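Local coordinates for cytoplasmic Protein STM1381 (Salmonella enterica subsp. enterica serovar Typhimurium, PDB 3SOZ) that is of unknown function but belongs to a family of putative class I glutamine amidotransferase-like proteins, at residues Asp36-Cys41 and Thr237-Val242; Ser174-Leu179 and Leu230-Tyr235. All coordinates share one frame; numbering follows the deposited sequence.

Contact 1 of 2, residues Asp36-Cys41 and Thr237-Val242; sequences DYLLSC and TFWCNV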
ATOM      1  N   ASP A  36       4.452 -27.881   4.561  1.00 81.12           N
ATOM      2  CA  ASP A  36       4.591 -29.350   4.460  1.00 82.02           C
ATOM      3  C   ASP A  36       5.132 -29.967   5.724  1.00 81.68           C
ATOM      4  O   ASP A  36       4.558 -30.930   6.232  1.00 81.50           O
ATOM      5  CB  ASP A  36       5.455 -29.751   3.265  1.00 82.61           C
ATOM      6  CG  ASP A  36       4.881 -29.241   1.956  1.00 84.97           C
ATOM      7  OD1 ASP A  36       4.738 -27.994   1.816  1.00 85.81           O
ATOM      8  OD2 ASP A  36       4.547 -30.091   1.091  1.00 87.09           O
ATOM      9  N   TYR A  37       6.214 -29.386   6.241  1.00 81.26           N
ATOM     10  CA  TYR A  37       6.773 -29.837   7.500  1.00 80.55           C
ATOM     11  C   TYR A  37       5.716 -29.805   8.597  1.00 79.84           C
ATOM     12  O   TYR A  37       5.395 -30.837   9.167  1.00 80.23           O
ATOM     13  CB  TYR A  37       8.010 -29.032   7.903  1.00 80.64           C
ATOM     14  CG  TYR A  37       8.709 -29.663   9.087  1.00 81.98           C
ATOM     15  CD1 TYR A  37       9.246 -30.957   9.001  1.00 82.65           C
ATOM     16  CD2 TYR A  37       8.795 -28.984  10.312  1.00 82.23           C
ATOM     17  CE1 TYR A  37       9.862 -31.555  10.108  1.00 83.73           C
ATOM     18  CE2 TYR A  37       9.407 -29.559  11.417  1.00 82.65           C
ATOM     19  CZ  TYR A  37       9.936 -30.843  11.315  1.00 84.48           C
ATOM     20  OH  TYR A  37      10.544 -31.397  12.424  1.00 84.18           O
ATOM     21  N   LEU A  38       5.156 -28.627   8.857  1.00 78.94           N
ATOM     22  CA  LEU A  38       4.096 -28.440   9.860  1.00 77.93           C
ATOM     23  C   LEU A  38       2.884 -29.379   9.734  1.00 77.94           C
ATOM     24  O   LEU A  38       2.292 -29.787  10.725  1.00 77.57           O
ATOM     25  CB  LEU A  38       3.626 -26.987   9.843  1.00 77.29           C
ATOM     26  CG  LEU A  38       2.459 -26.671  10.757  1.00 75.64           C
ATOM     27  CD1 LEU A  38       2.858 -26.948  12.196  1.00 74.25           C
ATOM     28  CD2 LEU A  38       1.971 -25.249  10.587  1.00 73.59           C
ATOM     29  N   LEU A  39       2.508 -29.704   8.514  1.00 78.40           N
ATOM     30  CA  LEU A  39       1.441 -30.660   8.305  1.00 79.12           C
ATOM     31  C   LEU A  39       1.857 -32.086   8.662  1.00 79.78           C
ATOM     32  O   LEU A  39       1.148 -32.769   9.410  1.00 79.70           O
ATOM     33  CB  LEU A  39       0.935 -30.589   6.876  1.00 78.88           C
ATOM     34  CG  LEU A  39      -0.394 -29.885   6.645  1.00 78.46           C
ATOM     35  CD1 LEU A  39      -0.613 -28.637   7.499  1.00 76.74           C
ATOM     36  CD2 LEU A  39      -0.442 -29.571   5.179  1.00 79.85           C
ATOM     37  N   SER A  40       3.004 -32.529   8.154  1.00 80.48           N
ATOM     38  CA  SER A  40       3.548 -33.823   8.560  1.00 81.37           C
ATOM     39  C   SER A  40       3.646 -33.910  10.084  1.00 81.72           C
ATOM     40  O   SER A  40       3.493 -34.993  10.639  1.00 82.11           O
ATOM     41  CB  SER A  40       4.917 -34.096   7.921  1.00 81.69           C
ATOM     42  OG  SER A  40       5.989 -33.630   8.740  1.00 82.76           O
ATOM     43  N   CYS A  41       3.882 -32.766  10.739  1.00 81.94           N
ATOM     44  CA  CYS A  41       3.976 -32.653  12.210  1.00 82.05           C
ATOM     45  C   CYS A  41       2.648 -32.757  12.958  1.00 82.65           C
ATOM     46  O   CYS A  41       2.579 -33.288  14.062  1.00 82.46           O
ATOM     47  CB  CYS A  41       4.604 -31.311  12.585  1.00 81.88           C
ATOM     48  SG  CYS A  41       6.369 -31.341  12.856  1.00 79.73           S
ATOM     49  N   THR A 237       5.173 -30.589  19.130  1.00 65.82           N
ATOM     50  CA  THR A 237       4.331 -30.508  20.302  1.00 66.06           C
ATOM     51  C   THR A 237       3.763 -29.098  20.469  1.00 65.79           C
ATOM     52  O   THR A 237       2.627 -28.917  20.929  1.00 65.97           O
ATOM     53  CB  THR A 237       5.140 -30.919  21.566  1.00 66.47           C
ATOM     54  OG1 THR A 237       5.559 -32.283  21.422  1.00 67.21           O
ATOM     55  CG2 THR A 237       4.303 -30.770  22.837  1.00 66.07           C
ATOM     56  N   PHE A 238       4.544 -28.093  20.116  1.00 64.54           N
ATOM     57  CA  PHE A 238       4.063 -26.762  20.349  1.00 63.98           C
ATOM     58  C   PHE A 238       2.787 -26.498  19.551  1.00 63.80           C
ATOM     59  O   PHE A 238       1.876 -25.847  20.053  1.00 63.34           O
ATOM     60  CB  PHE A 238       5.114 -25.721  20.013  1.00 63.81           C
ATOM     61  CG  PHE A 238       4.549 -24.365  19.804  1.00 62.77           C
ATOM     62  CD1 PHE A 238       4.258 -23.552  20.891  1.00 61.87           C
ATOM     63  CD2 PHE A 238       4.293 -23.898  18.515  1.00 61.89           C
ATOM     64  CE1 PHE A 238       3.731 -22.283  20.709  1.00 62.34           C
ATOM     65  CE2 PHE A 238       3.753 -22.625  18.320  1.00 61.79           C
ATOM     66  CZ  PHE A 238       3.478 -21.811  19.417  1.00 61.78           C
ATOM     67  N   TRP A 239       2.731 -26.983  18.312  1.00 63.26           N
ATOM     68  CA  TRP A 239       1.575 -26.710  17.460  1.00 63.04           C
ATOM     69  C   TRP A 239       0.414 -27.613  17.850  1.00 64.11           C
ATOM     70  O   TRP A 239      -0.719 -27.153  18.001  1.00 64.83           O
ATOM     71  CB  TRP A 239       1.926 -26.838  15.974  1.00 62.06           C
ATOM     72  CG  TRP A 239       2.876 -25.762  15.485  1.00 59.87           C
ATOM     73  CD1 TRP A 239       4.183 -25.917  15.117  1.00 58.37           C
ATOM     74  CD2 TRP A 239       2.583 -24.367  15.321  1.00 57.39           C
ATOM     75  NE1 TRP A 239       4.724 -24.711  14.748  1.00 56.72           N
ATOM     76  CE2 TRP A 239       3.760 -23.743  14.860  1.00 57.30           C
ATOM     77  CE3 TRP A 239       1.440 -23.588  15.517  1.00 54.38           C
ATOM     78  CZ2 TRP A 239       3.820 -22.377  14.581  1.00 56.69           C
ATOM     79  CZ3 TRP A 239       1.502 -22.232  15.247  1.00 55.01           C
ATOM     80  CH2 TRP A 239       2.686 -21.638  14.791  1.00 55.56           C
ATOM     81  N   CYS A 240       0.698 -28.894  18.051  1.00 64.72           N
ATOM     82  CA  CYS A 240      -0.291 -29.787  18.595  1.00 65.70           C
ATOM     83  C   CYS A 240      -0.965 -29.177  19.837  1.00 66.09           C
ATOM     84  O   CYS A 240      -2.194 -29.109  19.899  1.00 66.38           O
ATOM     85  CB  CYS A 240       0.332 -31.147  18.871  1.00 65.81           C
ATOM     86  SG  CYS A 240       0.738 -32.069  17.319  1.00 69.63           S
ATOM     87  N   ASN A 241      -0.189 -28.685  20.792  1.00 66.17           N
ATOM     88  CA  ASN A 241      -0.791 -28.044  21.949  1.00 67.24           C
ATOM     89  C   ASN A 241      -1.644 -26.851  21.585  1.00 68.48           C
ATOM     90  O   ASN A 241      -2.658 -26.612  22.234  1.00 69.69           O
ATOM     91  CB  ASN A 241       0.256 -27.548  22.934  1.00 67.37           C
ATOM     92  CG  ASN A 241       0.705 -28.615  23.937  1.00 67.93           C
ATOM     93  OD1 ASN A 241       0.963 -29.767  23.601  1.00 64.12           O
ATOM     94  ND2 ASN A 241       0.848 -28.192  25.189  1.00 71.50           N
ATOM     95  N   VAL A 242      -1.232 -26.074  20.582  1.00 68.98           N
ATOM     96  CA  VAL A 242      -1.965 -24.867  20.212  1.00 69.51           C
ATOM     97  C   VAL A 242      -3.356 -25.276  19.723  1.00 70.10           C
ATOM     98  O   VAL A 242      -4.384 -24.658  20.049  1.00 69.50           O
ATOM     99  CB  VAL A 242      -1.243 -24.080  19.079  1.00 69.41           C
ATOM    100  CG1 VAL A 242      -1.962 -22.743  18.795  1.00 69.18           C
ATOM    101  CG2 VAL A 242       0.184 -23.804  19.454  1.00 69.62           C
TER
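Leu38 CD1 sits over one face of the Trp239 indole, in a CH-pi contact. The methyl is 3.6 Å from the centroid of the five-membered ring and 25° off its normal. Its nearest ring atom is Trp239 CD1, at 3.4 Å. Leu38 reaches the ring because CG is anti to its backbone N (chi1 176°). The two side chains cross at about a right angle. On the opposite face of the indole, Phe238 CE2 lies 3.5 Å above the plane, so the ring is held between a methyl and an aromatic neighbour.

The other link is a van der Waals contact. Cys240 SG comes to 3.9 Å from the backbone oxygen Cys41 O.

Within residues 36-41, Tyr37 O accepts two donors, the backbone Cys41 N of the helix and Ser40 OG. The Ser40 OG bond to Tyr37 O is 2.9 Å long and lies in the carbonyl plane, on a lone pair.

The contact joins helix 36-42 to helix 235-246. Trp239 also meets Phe216 and Tyr235 edge-to-face and touches Ile117 of strand 113-117. Leu38 packs on Phe8 of strand 5-10, so both helices rest on the parallel part of the mixed sheet, consistent with an amidotransferase-like alpha/beta fold.

Contact 2 of 2, residues Ser174-Leu179 and Leu230-Tyr235; sequences SEWPPL and LQWEHY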
ATOM      1  N   SER A 174      11.184 -22.784  28.127  1.00 71.74           N
ATOM      2  CA  SER A 174      11.256 -21.395  28.630  1.00 71.34           C
ATOM      3  C   SER A 174      11.975 -20.447  27.678  1.00 70.24           C
ATOM      4  O   SER A 174      11.648 -19.249  27.617  1.00 69.52           O
ATOM      5  CB  SER A 174      11.899 -21.322  30.030  1.00 71.66           C
ATOM      6  OG  SER A 174      13.285 -21.628  29.987  1.00 72.12           O
ATOM      7  N   GLU A 175      12.959 -21.004  26.968  1.00 69.39           N
ATOM      8  CA  GLU A 175      13.742 -20.283  25.965  1.00 68.75           C
ATOM      9  C   GLU A 175      13.310 -20.651  24.527  1.00 66.61           C
ATOM     10  O   GLU A 175      13.177 -21.841  24.157  1.00 66.34           O
ATOM     11  CB  GLU A 175      15.242 -20.523  26.215  1.00 70.06           C
ATOM     12  CG  GLU A 175      16.159 -20.531  24.956  1.00 74.71           C
ATOM     13  CD  GLU A 175      17.584 -20.006  25.221  1.00 79.60           C
ATOM     14  OE1 GLU A 175      17.739 -19.036  26.025  1.00 81.62           O
ATOM     15  OE2 GLU A 175      18.534 -20.556  24.596  1.00 80.05           O
ATOM     16  N   TRP A 176      13.065 -19.611  23.734  1.00 63.74           N
ATOM     17  CA  TRP A 176      12.607 -19.751  22.344  1.00 60.63           C
ATOM     18  C   TRP A 176      13.756 -19.723  21.333  1.00 58.24           C
ATOM     19  O   TRP A 176      14.778 -19.055  21.559  1.00 57.77           O
ATOM     20  CB  TRP A 176      11.671 -18.604  22.018  1.00 60.80           C
ATOM     21  CG  TRP A 176      10.260 -18.770  22.506  1.00 60.92           C
ATOM     22  CD1 TRP A 176       9.765 -18.441  23.743  1.00 61.24           C
ATOM     23  CD2 TRP A 176       9.141 -19.245  21.743  1.00 61.41           C
ATOM     24  NE1 TRP A 176       8.413 -18.693  23.798  1.00 61.29           N
ATOM     25  CE2 TRP A 176       8.004 -19.190  22.587  1.00 61.08           C
ATOM     26  CE3 TRP A 176       8.983 -19.704  20.419  1.00 60.71           C
ATOM     27  CZ2 TRP A 176       6.722 -19.588  22.148  1.00 60.58           C
ATOM     28  CZ3 TRP A 176       7.709 -20.119  19.994  1.00 58.55           C
ATOM     29  CH2 TRP A 176       6.600 -20.049  20.853  1.00 57.93           C
ATOM     30  N   PRO A 177      13.598 -20.433  20.199  1.00 56.31           N
ATOM     31  CA  PRO A 177      14.607 -20.238  19.140  1.00 54.77           C
ATOM     32  C   PRO A 177      14.359 -18.883  18.461  1.00 53.65           C
ATOM     33  O   PRO A 177      13.251 -18.319  18.594  1.00 53.32           O
ATOM     34  CB  PRO A 177      14.357 -21.393  18.180  1.00 54.50           C
ATOM     35  CG  PRO A 177      13.066 -22.081  18.687  1.00 55.35           C
ATOM     36  CD  PRO A 177      12.466 -21.265  19.750  1.00 55.49           C
ATOM     37  N   PRO A 178      15.380 -18.326  17.777  1.00 52.67           N
ATOM     38  CA  PRO A 178      15.128 -17.002  17.204  1.00 52.02           C
ATOM     39  C   PRO A 178      14.183 -17.068  15.986  1.00 51.19           C
ATOM     40  O   PRO A 178      14.216 -18.020  15.219  1.00 51.05           O
ATOM     41  CB  PRO A 178      16.525 -16.540  16.789  1.00 51.31           C
ATOM     42  CG  PRO A 178      17.230 -17.820  16.476  1.00 51.57           C
ATOM     43  CD  PRO A 178      16.750 -18.801  17.478  1.00 52.12           C
ATOM     44  N   LEU A 179      13.338 -16.059  15.831  1.00 50.41           N
ATOM     45  CA  LEU A 179      12.520 -15.920  14.627  1.00 48.96           C
ATOM     46  C   LEU A 179      13.049 -14.687  13.896  1.00 48.43           C
ATOM     47  O   LEU A 179      13.578 -13.793  14.557  1.00 48.42           O
ATOM     48  CB  LEU A 179      11.041 -15.765  15.007  1.00 48.17           C
ATOM     49  CG  LEU A 179      10.394 -16.959  15.727  1.00 46.82           C
ATOM     50  CD1 LEU A 179       9.160 -16.511  16.432  1.00 46.32           C
ATOM     51  CD2 LEU A 179      10.051 -18.112  14.819  1.00 45.79           C
ATOM     52  N   LEU A 230      12.274 -24.554  13.088  1.00 63.71           N
ATOM     53  CA  LEU A 230      11.783 -25.832  12.554  1.00 65.53           C
ATOM     54  C   LEU A 230      12.535 -27.048  13.100  1.00 66.08           C
ATOM     55  O   LEU A 230      12.028 -28.177  13.058  1.00 66.40           O
ATOM     56  CB  LEU A 230      11.852 -25.887  10.996  1.00 65.71           C
ATOM     57  CG  LEU A 230      11.203 -24.839  10.072  1.00 67.20           C
ATOM     58  CD1 LEU A 230      11.498 -25.169   8.597  1.00 69.85           C
ATOM     59  CD2 LEU A 230       9.698 -24.695  10.289  1.00 67.45           C
ATOM     60  N   GLN A 231      13.765 -26.847  13.551  1.00 66.74           N
ATOM     61  CA  GLN A 231      14.520 -27.968  14.086  1.00 66.93           C
ATOM     62  C   GLN A 231      14.452 -28.021  15.601  1.00 67.31           C
ATOM     63  O   GLN A 231      14.961 -28.948  16.190  1.00 67.11           O
ATOM     64  CB  GLN A 231      15.957 -27.925  13.630  1.00 67.05           C
ATOM     65  CG  GLN A 231      16.163 -27.976  12.132  1.00 67.09           C
ATOM     66  CD  GLN A 231      17.534 -27.392  11.776  1.00 69.42           C
ATOM     67  OE1 GLN A 231      17.921 -27.404  10.622  1.00 72.14           O
ATOM     68  NE2 GLN A 231      18.271 -26.881  12.776  1.00 67.04           N
ATOM     69  N   TRP A 232      13.814 -27.026  16.214  1.00 67.93           N
ATOM     70  CA  TRP A 232      13.494 -27.017  17.640  1.00 68.88           C
ATOM     71  C   TRP A 232      12.990 -28.366  18.143  1.00 70.39           C
ATOM     72  O   TRP A 232      12.358 -29.107  17.389  1.00 71.05           O
ATOM     73  CB  TRP A 232      12.392 -26.016  17.856  1.00 68.21           C
ATOM     74  CG  TRP A 232      12.295 -25.476  19.199  1.00 66.58           C
ATOM     75  CD1 TRP A 232      13.258 -25.482  20.164  1.00 64.14           C
ATOM     76  CD2 TRP A 232      11.175 -24.769  19.739  1.00 65.54           C
ATOM     77  NE1 TRP A 232      12.798 -24.830  21.286  1.00 63.45           N
ATOM     78  CE2 TRP A 232      11.521 -24.386  21.058  1.00 64.84           C
ATOM     79  CE3 TRP A 232       9.911 -24.416  19.238  1.00 64.52           C
ATOM     80  CZ2 TRP A 232      10.643 -23.650  21.890  1.00 66.01           C
ATOM     81  CZ3 TRP A 232       9.029 -23.669  20.075  1.00 65.13           C
ATOM     82  CH2 TRP A 232       9.407 -23.299  21.379  1.00 65.18           C
ATOM     83  N   GLU A 233      13.252 -28.693  19.410  1.00 71.91           N
ATOM     84  CA  GLU A 233      12.758 -29.965  19.939  1.00 73.22           C
ATOM     85  C   GLU A 233      11.251 -29.841  20.148  1.00 72.44           C
ATOM     86  O   GLU A 233      10.478 -30.739  19.809  1.00 71.75           O
ATOM     87  CB  GLU A 233      13.467 -30.359  21.237  1.00 74.31           C
ATOM     88  CG  GLU A 233      13.318 -31.877  21.580  1.00 79.46           C
ATOM     89  CD  GLU A 233      12.964 -32.139  23.073  1.00 85.53           C
ATOM     90  OE1 GLU A 233      12.221 -33.128  23.351  1.00 85.82           O
ATOM     91  OE2 GLU A 233      13.420 -31.344  23.950  1.00 87.05           O
ATOM     92  N   HIS A 234      10.863 -28.674  20.651  1.00 72.17           N
ATOM     93  CA  HIS A 234       9.491 -28.381  21.042  1.00 72.07           C
ATOM     94  C   HIS A 234       8.557 -27.975  19.895  1.00 71.16           C
ATOM     95  O   HIS A 234       7.381 -27.686  20.120  1.00 71.33           O
ATOM     96  CB  HIS A 234       9.504 -27.332  22.155  1.00 72.68           C
ATOM     97  CG  HIS A 234      10.260 -27.765  23.382  1.00 75.97           C
ATOM     98  ND1 HIS A 234       9.834 -28.795  24.197  1.00 77.93           N
ATOM     99  CD2 HIS A 234      11.423 -27.314  23.919  1.00 77.14           C
ATOM    100  CE1 HIS A 234      10.701 -28.957  25.183  1.00 80.31           C
ATOM    101  NE2 HIS A 234      11.672 -28.068  25.040  1.00 79.13           N
ATOM    102  N   TYR A 235       9.070 -28.004  18.665  1.00 70.02           N
ATOM    103  CA  TYR A 235       8.335 -27.497  17.515  1.00 68.52           C
ATOM    104  C   TYR A 235       6.996 -28.205  17.316  1.00 67.16           C
ATOM    105  O   TYR A 235       5.957 -27.562  17.425  1.00 66.61           O
ATOM    106  CB  TYR A 235       9.217 -27.516  16.239  1.00 68.89           C
ATOM    107  CG  TYR A 235       8.547 -26.950  14.978  1.00 68.52           C
ATOM    108  CD1 TYR A 235       8.374 -25.576  14.806  1.00 67.45           C
ATOM    109  CD2 TYR A 235       8.091 -27.802  13.963  1.00 69.10           C
ATOM    110  CE1 TYR A 235       7.760 -25.063  13.662  1.00 68.65           C
ATOM    111  CE2 TYR A 235       7.462 -27.299  12.818  1.00 68.71           C
ATOM    112  CZ  TYR A 235       7.305 -25.934  12.668  1.00 68.70           C
ATOM    113  OH  TYR A 235       6.694 -25.447  11.537  1.00 65.53           O
TER
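Pro177 lies over one face of the Trp232 indole, and the two side chains cross at about a right angle. Pro177 CG is 3.4 Å from the centroid of the five-membered ring and only 9° off the ring normal, a close-to-vertical CH-pi contact. Pro177 CD lies over the ring fusion, 3.5 Å from Trp232 CE2. The opposite face of Trp232 is taken by His234 CB, 3.7 Å above the plane. The indole is therefore sandwiched between Pro177 and His234 CB. With chi1 at -157°, CG of Trp232 lies opposite the backbone N, and this swings the indole against Pro177.

Strand 175-187 belongs to the antiparallel part of the mixed sheet. Residues 230-235 span the short connection between helices 227-230 and 235-246. The contact packs this connection against strand 175-187, in what is probably a class I glutamine amidotransferase-like fold.

Trp176 meets the benzo end of Trp232. Its CB leaves the backbone away from residues 230-235, but the end of the indole returns to them. The six-membered rings are oblique, with planes at 34° and centroids 5.1 Å apart. Trp232 CH2 stands over the rim of one Trp176 face, 3.7 Å from Trp176 CE3. Trp176 NE1 is hydrogen-bonded to Asn162 OD1, and Phe173 touches both indoles.

Overall arrangement
Contacts 1 and 2 lie on the same side of the chain's centre, with their own centres about 13 Å apart. In sequence, both segments of contact 2 fall between the segments of contact 1. The two are in direct touch. Residues 230-235 lead into the helix that carries 237-242, and Tyr235 bridges to helix 36-42. Its CE2 is 3.3 Å from Tyr37 CE2, and its OH is 3.8 Å from Leu38 CB. Its OH also bonds to Cys220 O. A second junction pairs Phe238 with Trp176, edge-to-face, with Phe238 CE1 at 3.6 Å from Trp176 CH2. Aromatic side chains thus run from one contact to the other.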